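Local coordinates for protein racemase (Pseudovibrio sp. JE062, PDB 3MKC) that belongs to the enolase superfamily, in the mandelate racemase and muconate lactonizing enzyme group, with an N-terminal capping domain and a TIM-type barrel, at residues T301-N315 with Y328-V341. Sequence-based numbering, arbitrary orientation.
Sequences TEMATANNVQVMPHN and YQFAVGNAPYFEYV
Two successive helix-strand units of the enolase-type barrel meet here, helix 293-306 and strand 310-311 against the end of helix 319-331 and strand 339-340. Asn334 joins helix end, loop and strand with one carboxamide. Its ND2 donates to Thr305 OG1 (2.9 Å), which lies in the amide plane, and also to Val309 O. Its OD1 accepts a hydrogen bond from Val311 N at 2.9 Å, in the carbonyl plane and on a lone pair. CG of Asn334 sits between backbone N and carbonyl carbon (chi1 73°), which turns the amide toward Thr305, Val309 and Val311.

Tyr328 OH donates to Thr301 OG1 at 2.8 Å, near the ring plane at its edge; Thr301 OG1 is also bonded to Leu297 O. Pro313 CG lies over one face of the Tyr328 ring, 3.8 Å from its centroid, a CH-pi contact. Val311 CG1 packs on the same hydroxyl end. The extended side chain of Met312, a selenomethionine, runs beside Tyr337 O, and its CE touches Ala335 CB (3.8 Å) and Tyr337 CB.

Farther along, Asn315 N gives a nearly straight bond to Glu339 OE1 (2.8 Å, 168°), from above the carboxylate plane. Glu339 OE2 is hydrogen-bonded to Thr143 OG1. Asn315 ND2 donates to Glu339 O at 3.1 Å.

Waters bridge the two segments between the direct bonds. Water 2 joins Val311 O, Gln329 OE1 and Ala335 N. Water 3 donates to Pro313 O and Glu339 O. The two segments are therefore linked through side chains and water, with no direct backbone hydrogen bond between them. Bonds at both carboxylate oxygens should limit rotation of the buried Glu339 group.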
loop_
_atom_site.group_PDB
_atom_site.type_symbol
_atom_site.label_atom_id
_atom_site.label_comp_id
_atom_site.label_asym_id
_atom_site.label_seq_id
_atom_site.Cartn_x
_atom_site.Cartn_y
_atom_site.Cartn_z
ATOM N N THR A 301 4.416 10.592 5.615
ATOM C CA THR A 301 5.812 10.478 5.233
ATOM C C THR A 301 6.673 11.672 5.634
ATOM O O THR A 301 7.820 11.506 6.039
ATOM C CB THR A 301 5.944 10.234 3.717
ATOM O OG1 THR A 301 5.184 9.072 3.363
ATOM C CG2 THR A 301 7.404 9.992 3.342
ATOM N N GLU A 302 6.126 12.878 5.525
ATOM C CA GLU A 302 6.896 14.061 5.883
ATOM C C GLU A 302 7.146 14.037 7.380
ATOM O O GLU A 302 8.203 14.453 7.834
ATOM C CB GLU A 302 6.167 15.342 5.453
ATOM C CG GLU A 302 6.004 15.428 3.927
ATOM C CD GLU A 302 5.558 16.798 3.416
ATOM O OE1 GLU A 302 4.888 17.549 4.157
ATOM O OE2 GLU A 302 5.869 17.112 2.249
HETATM N N MSE A 303 6.176 13.528 8.135
HETATM C CA MSE A 303 6.322 13.417 9.589
HETATM C C MSE A 303 7.376 12.351 9.875
HETATM O O MSE A 303 8.231 12.503 10.754
HETATM C CB MSE A 303 4.987 13.009 10.231
HETATM C CG MSE A 303 5.095 12.569 11.712
HETATM SE SE MSE A 303 3.440 12.156 12.612
HETATM C CE MSE A 303 2.848 10.795 11.460
ATOM N N ALA A 304 7.299 11.266 9.115
ATOM C CA ALA A 304 8.230 10.159 9.273
ATOM C C ALA A 304 9.660 10.622 9.008
ATOM O O ALA A 304 10.559 10.364 9.797
ATOM C CB ALA A 304 7.859 9.032 8.324
ATOM N N THR A 305 9.863 11.316 7.894
ATOM C CA THR A 305 11.198 11.798 7.561
ATOM C C THR A 305 11.789 12.632 8.701
ATOM O O THR A 305 12.960 12.482 9.056
ATOM C CB THR A 305 11.154 12.630 6.280
ATOM O OG1 THR A 305 10.813 11.774 5.181
ATOM C CG2 THR A 305 12.496 13.306 6.020
ATOM N N ALA A 306 10.969 13.498 9.285
ATOM C CA ALA A 306 11.439 14.350 10.375
ATOM C C ALA A 306 11.847 13.509 11.586
ATOM O O ALA A 306 12.680 13.927 12.383
ATOM C CB ALA A 306 10.343 15.343 10.769
ATOM N N ASN A 307 11.254 12.329 11.718
ATOM C CA ASN A 307 11.546 11.441 12.846
ATOM C C ASN A 307 12.465 10.269 12.478
ATOM O O ASN A 307 12.562 9.294 13.228
ATOM C CB ASN A 307 10.231 10.913 13.429
ATOM C CG ASN A 307 9.466 11.977 14.196
ATOM O OD1 ASN A 307 9.768 12.254 15.361
ATOM N ND2 ASN A 307 8.476 12.590 13.549
ATOM N N ASN A 308 13.130 10.367 11.327
ATOM C CA ASN A 308 14.048 9.315 10.872
ATOM C C ASN A 308 13.375 7.957 10.716
ATOM O O ASN A 308 13.941 6.916 11.061
ATOM C CB ASN A 308 15.223 9.195 11.841
ATOM C CG ASN A 308 15.965 10.501 12.004
ATOM O OD1 ASN A 308 16.630 10.979 11.075
ATOM N ND2 ASN A 308 15.848 11.098 13.184
ATOM N N VAL A 309 12.167 7.981 10.170
ATOM C CA VAL A 309 11.388 6.775 9.947
ATOM C C VAL A 309 11.084 6.632 8.459
ATOM O O VAL A 309 10.614 7.571 7.824
ATOM C CB VAL A 309 10.066 6.841 10.736
ATOM C CG1 VAL A 309 9.147 5.693 10.352
ATOM C CG2 VAL A 309 10.370 6.799 12.231
ATOM N N GLN A 310 11.358 5.452 7.913
ATOM C CA GLN A 310 11.094 5.189 6.503
ATOM C C GLN A 310 9.646 4.802 6.309
ATOM O O GLN A 310 9.000 4.309 7.232
ATOM C CB GLN A 310 11.956 4.024 6.002
ATOM C CG GLN A 310 13.441 4.220 6.168
ATOM C CD GLN A 310 14.238 3.176 5.401
ATOM O OE1 GLN A 310 13.794 2.036 5.240
ATOM N NE2 GLN A 310 15.419 3.556 4.937
ATOM N N VAL A 311 9.135 5.021 5.101
ATOM C CA VAL A 311 7.773 4.628 4.795
ATOM C C VAL A 311 7.776 3.826 3.504
ATOM O O VAL A 311 8.317 4.262 2.492
ATOM C CB VAL A 311 6.838 5.829 4.610
ATOM C CG1 VAL A 311 5.422 5.336 4.292
ATOM C CG2 VAL A 311 6.826 6.681 5.877
HETATM N N MSE A 312 7.200 2.634 3.571
HETATM C CA MSE A 312 7.066 1.748 2.418
HETATM C C MSE A 312 5.627 1.297 2.564
HETATM O O MSE A 312 5.344 0.305 3.235
HETATM C CB MSE A 312 8.012 0.553 2.518
HETATM C CG MSE A 312 9.482 0.908 2.320
HETATM SE SE MSE A 312 10.599 -0.634 2.117
HETATM C CE MSE A 312 12.264 0.273 2.125
ATOM N N PRO A 313 4.693 2.036 1.953
ATOM C CA PRO A 313 3.275 1.695 2.050
ATOM C C PRO A 313 2.922 0.281 1.632
ATOM O O PRO A 313 3.386 -0.207 0.598
ATOM C CB PRO A 313 2.604 2.742 1.164
ATOM C CG PRO A 313 3.546 3.906 1.225
ATOM C CD PRO A 313 4.882 3.224 1.102
ATOM N N HIS A 314 2.104 -0.374 2.447
ATOM C CA HIS A 314 1.666 -1.727 2.139
ATOM C C HIS A 314 0.935 -1.632 0.806
ATOM O O HIS A 314 0.150 -0.706 0.582
ATOM C CB HIS A 314 0.717 -2.229 3.219
ATOM C CG HIS A 314 0.069 -3.538 2.895
ATOM N ND1 HIS A 314 0.773 -4.722 2.823
ATOM C CD2 HIS A 314 -1.220 -3.853 2.634
ATOM C CE1 HIS A 314 -0.057 -5.708 2.534
ATOM N NE2 HIS A 314 -1.273 -5.207 2.413
ATOM N N ASN A 315 1.200 -2.585 -0.082
ATOM C CA ASN A 315 0.572 -2.586 -1.390
ATOM C C ASN A 315 0.288 -4.005 -1.866
ATOM O O ASN A 315 1.195 -4.725 -2.287
ATOM C CB ASN A 315 1.464 -1.851 -2.396
ATOM C CG ASN A 315 0.985 -2.010 -3.830
ATOM O OD1 ASN A 315 -0.179 -2.319 -4.073
ATOM N ND2 ASN A 315 1.882 -1.784 -4.785
ATOM N N TYR A 328 3.679 7.614 -5.842
ATOM C CA TYR A 328 4.032 7.876 -4.448
ATOM C C TYR A 328 5.554 7.855 -4.262
ATOM O O TYR A 328 6.147 8.803 -3.740
ATOM C CB TYR A 328 3.405 6.815 -3.535
ATOM C CG TYR A 328 4.006 6.818 -2.143
ATOM C CD1 TYR A 328 3.560 7.709 -1.173
ATOM C CD2 TYR A 328 5.100 6.000 -1.837
ATOM C CE1 TYR A 328 4.192 7.796 0.069
ATOM C CE2 TYR A 328 5.739 6.082 -0.603
ATOM C CZ TYR A 328 5.283 6.986 0.344
ATOM O OH TYR A 328 5.934 7.110 1.552
ATOM N N GLN A 329 6.193 6.778 -4.710
ATOM C CA GLN A 329 7.637 6.662 -4.531
ATOM C C GLN A 329 8.422 7.773 -5.210
ATOM O O GLN A 329 9.461 8.194 -4.712
ATOM C CB GLN A 329 8.145 5.301 -5.015
ATOM C CG GLN A 329 9.599 5.031 -4.621
ATOM C CD GLN A 329 9.771 4.781 -3.126
ATOM O OE1 GLN A 329 8.866 5.032 -2.330
ATOM N NE2 GLN A 329 10.947 4.294 -2.741
ATOM N N PHE A 330 7.936 8.257 -6.347
ATOM C CA PHE A 330 8.639 9.329 -7.037
ATOM C C PHE A 330 8.572 10.679 -6.328
ATOM O O PHE A 330 9.592 11.347 -6.150
ATOM C CB PHE A 330 8.095 9.493 -8.459
ATOM C CG PHE A 330 8.831 8.676 -9.482
ATOM C CD1 PHE A 330 10.120 9.034 -9.871
ATOM C CD2 PHE A 330 8.253 7.535 -10.030
ATOM C CE1 PHE A 330 10.830 8.260 -10.795
ATOM C CE2 PHE A 330 8.954 6.756 -10.953
ATOM C CZ PHE A 330 10.248 7.123 -11.333
ATOM N N ALA A 331 7.376 11.069 -5.901
ATOM C CA ALA A 331 7.203 12.378 -5.279
ATOM C C ALA A 331 7.211 12.432 -3.756
ATOM O O ALA A 331 7.576 13.456 -3.180
ATOM C CB ALA A 331 5.918 13.003 -5.786
ATOM N N VAL A 332 6.808 11.342 -3.120
ATOM C CA VAL A 332 6.691 11.298 -1.662
ATOM C C VAL A 332 7.656 10.371 -0.939
ATOM O O VAL A 332 8.175 10.721 0.124
ATOM C CB VAL A 332 5.257 10.885 -1.266
ATOM C CG1 VAL A 332 5.048 11.066 0.232
ATOM C CG2 VAL A 332 4.247 11.703 -2.067
ATOM N N GLY A 333 7.879 9.187 -1.506
ATOM C CA GLY A 333 8.760 8.200 -0.897
ATOM C C GLY A 333 10.050 8.719 -0.296
ATOM O O GLY A 333 10.732 9.560 -0.886
ATOM N N ASN A 334 10.390 8.213 0.887
ATOM C CA ASN A 334 11.608 8.628 1.567
ATOM C C ASN A 334 12.533 7.444 1.820
ATOM O O ASN A 334 13.518 7.568 2.551
ATOM C CB ASN A 334 11.278 9.322 2.896
ATOM C CG ASN A 334 10.799 8.353 3.970
ATOM O OD1 ASN A 334 10.583 7.174 3.713
ATOM N ND2 ASN A 334 10.621 8.862 5.184
ATOM N N ALA A 335 12.219 6.305 1.204
ATOM C CA ALA A 335 13.015 5.093 1.382
ATOM C C ALA A 335 13.565 4.548 0.068
ATOM O O ALA A 335 13.105 4.921 -1.007
ATOM C CB ALA A 335 12.176 4.026 2.077
ATOM N N PRO A 336 14.561 3.645 0.141
ATOM C CA PRO A 336 15.169 3.056 -1.060
ATOM C C PRO A 336 14.216 2.202 -1.887
ATOM O O PRO A 336 14.391 2.061 -3.099
ATOM C CB PRO A 336 16.312 2.202 -0.502
ATOM C CG PRO A 336 16.597 2.799 0.839
ATOM C CD PRO A 336 15.231 3.149 1.355
ATOM N N TYR A 337 13.226 1.612 -1.227
ATOM C CA TYR A 337 12.266 0.750 -1.905
ATOM C C TYR A 337 10.843 1.048 -1.441
ATOM O O TYR A 337 10.629 1.855 -0.534
ATOM C CB TYR A 337 12.565 -0.719 -1.597
ATOM C CG TYR A 337 14.020 -1.115 -1.744
ATOM C CD1 TYR A 337 14.631 -1.141 -2.995
ATOM C CD2 TYR A 337 14.777 -1.483 -0.629
ATOM C CE1 TYR A 337 15.957 -1.527 -3.138
ATOM C CE2 TYR A 337 16.109 -1.872 -0.759
ATOM C CZ TYR A 337 16.691 -1.892 -2.018
ATOM O OH TYR A 337 18.001 -2.280 -2.164
ATOM N N PHE A 338 9.887 0.385 -2.090
ATOM C CA PHE A 338 8.467 0.490 -1.766
ATOM C C PHE A 338 7.845 -0.836 -2.208
ATOM O O PHE A 338 8.349 -1.471 -3.141
ATOM C CB PHE A 338 7.825 1.687 -2.478
ATOM C CG PHE A 338 7.762 1.562 -3.973
ATOM C CD1 PHE A 338 6.543 1.364 -4.612
ATOM C CD2 PHE A 338 8.914 1.657 -4.742
ATOM C CE1 PHE A 338 6.469 1.262 -5.998
ATOM C CE2 PHE A 338 8.853 1.556 -6.136
ATOM C CZ PHE A 338 7.628 1.358 -6.761
ATOM N N GLU A 339 6.780 -1.274 -1.541
ATOM C CA GLU A 339 6.184 -2.556 -1.900
ATOM C C GLU A 339 5.441 -2.531 -3.218
ATOM O O GLU A 339 4.649 -1.628 -3.487
ATOM C CB GLU A 339 5.244 -3.076 -0.808
ATOM C CG GLU A 339 4.584 -4.406 -1.178
ATOM C CD GLU A 339 3.850 -5.064 -0.024
ATOM O OE1 GLU A 339 3.185 -4.347 0.750
ATOM O OE2 GLU A 339 3.924 -6.306 0.100
ATOM N N TYR A 340 5.706 -3.547 -4.029
ATOM C CA TYR A 340 5.074 -3.670 -5.325
ATOM C C TYR A 340 4.841 -5.146 -5.625
ATOM O O TYR A 340 5.674 -5.993 -5.313
ATOM C CB TYR A 340 5.976 -3.073 -6.398
ATOM C CG TYR A 340 5.278 -2.793 -7.706
ATOM C CD1 TYR A 340 4.613 -1.588 -7.919
ATOM C CD2 TYR A 340 5.292 -3.731 -8.738
ATOM C CE1 TYR A 340 3.982 -1.318 -9.131
ATOM C CE2 TYR A 340 4.664 -3.475 -9.954
ATOM C CZ TYR A 340 4.014 -2.268 -10.143
ATOM O OH TYR A 340 3.394 -2.012 -11.336
ATOM N N VAL A 341 3.690 -5.451 -6.207
ATOM C CA VAL A 341 3.372 -6.817 -6.580
ATOM C C VAL A 341 3.418 -6.804 -8.101
ATOM O O VAL A 341 2.695 -6.049 -8.752
ATOM C CB VAL A 341 1.970 -7.236 -6.071
ATOM C CG1 VAL A 341 0.906 -6.305 -6.625
ATOM C CG2 VAL A 341 1.683 -8.682 -6.465
HETATM O O HOH W 1 15.789 6.683 4.599
HETATM O O HOH W 2 9.633 5.373 0.314
HETATM O O HOH W 3 4.402 0.614 -1.662
#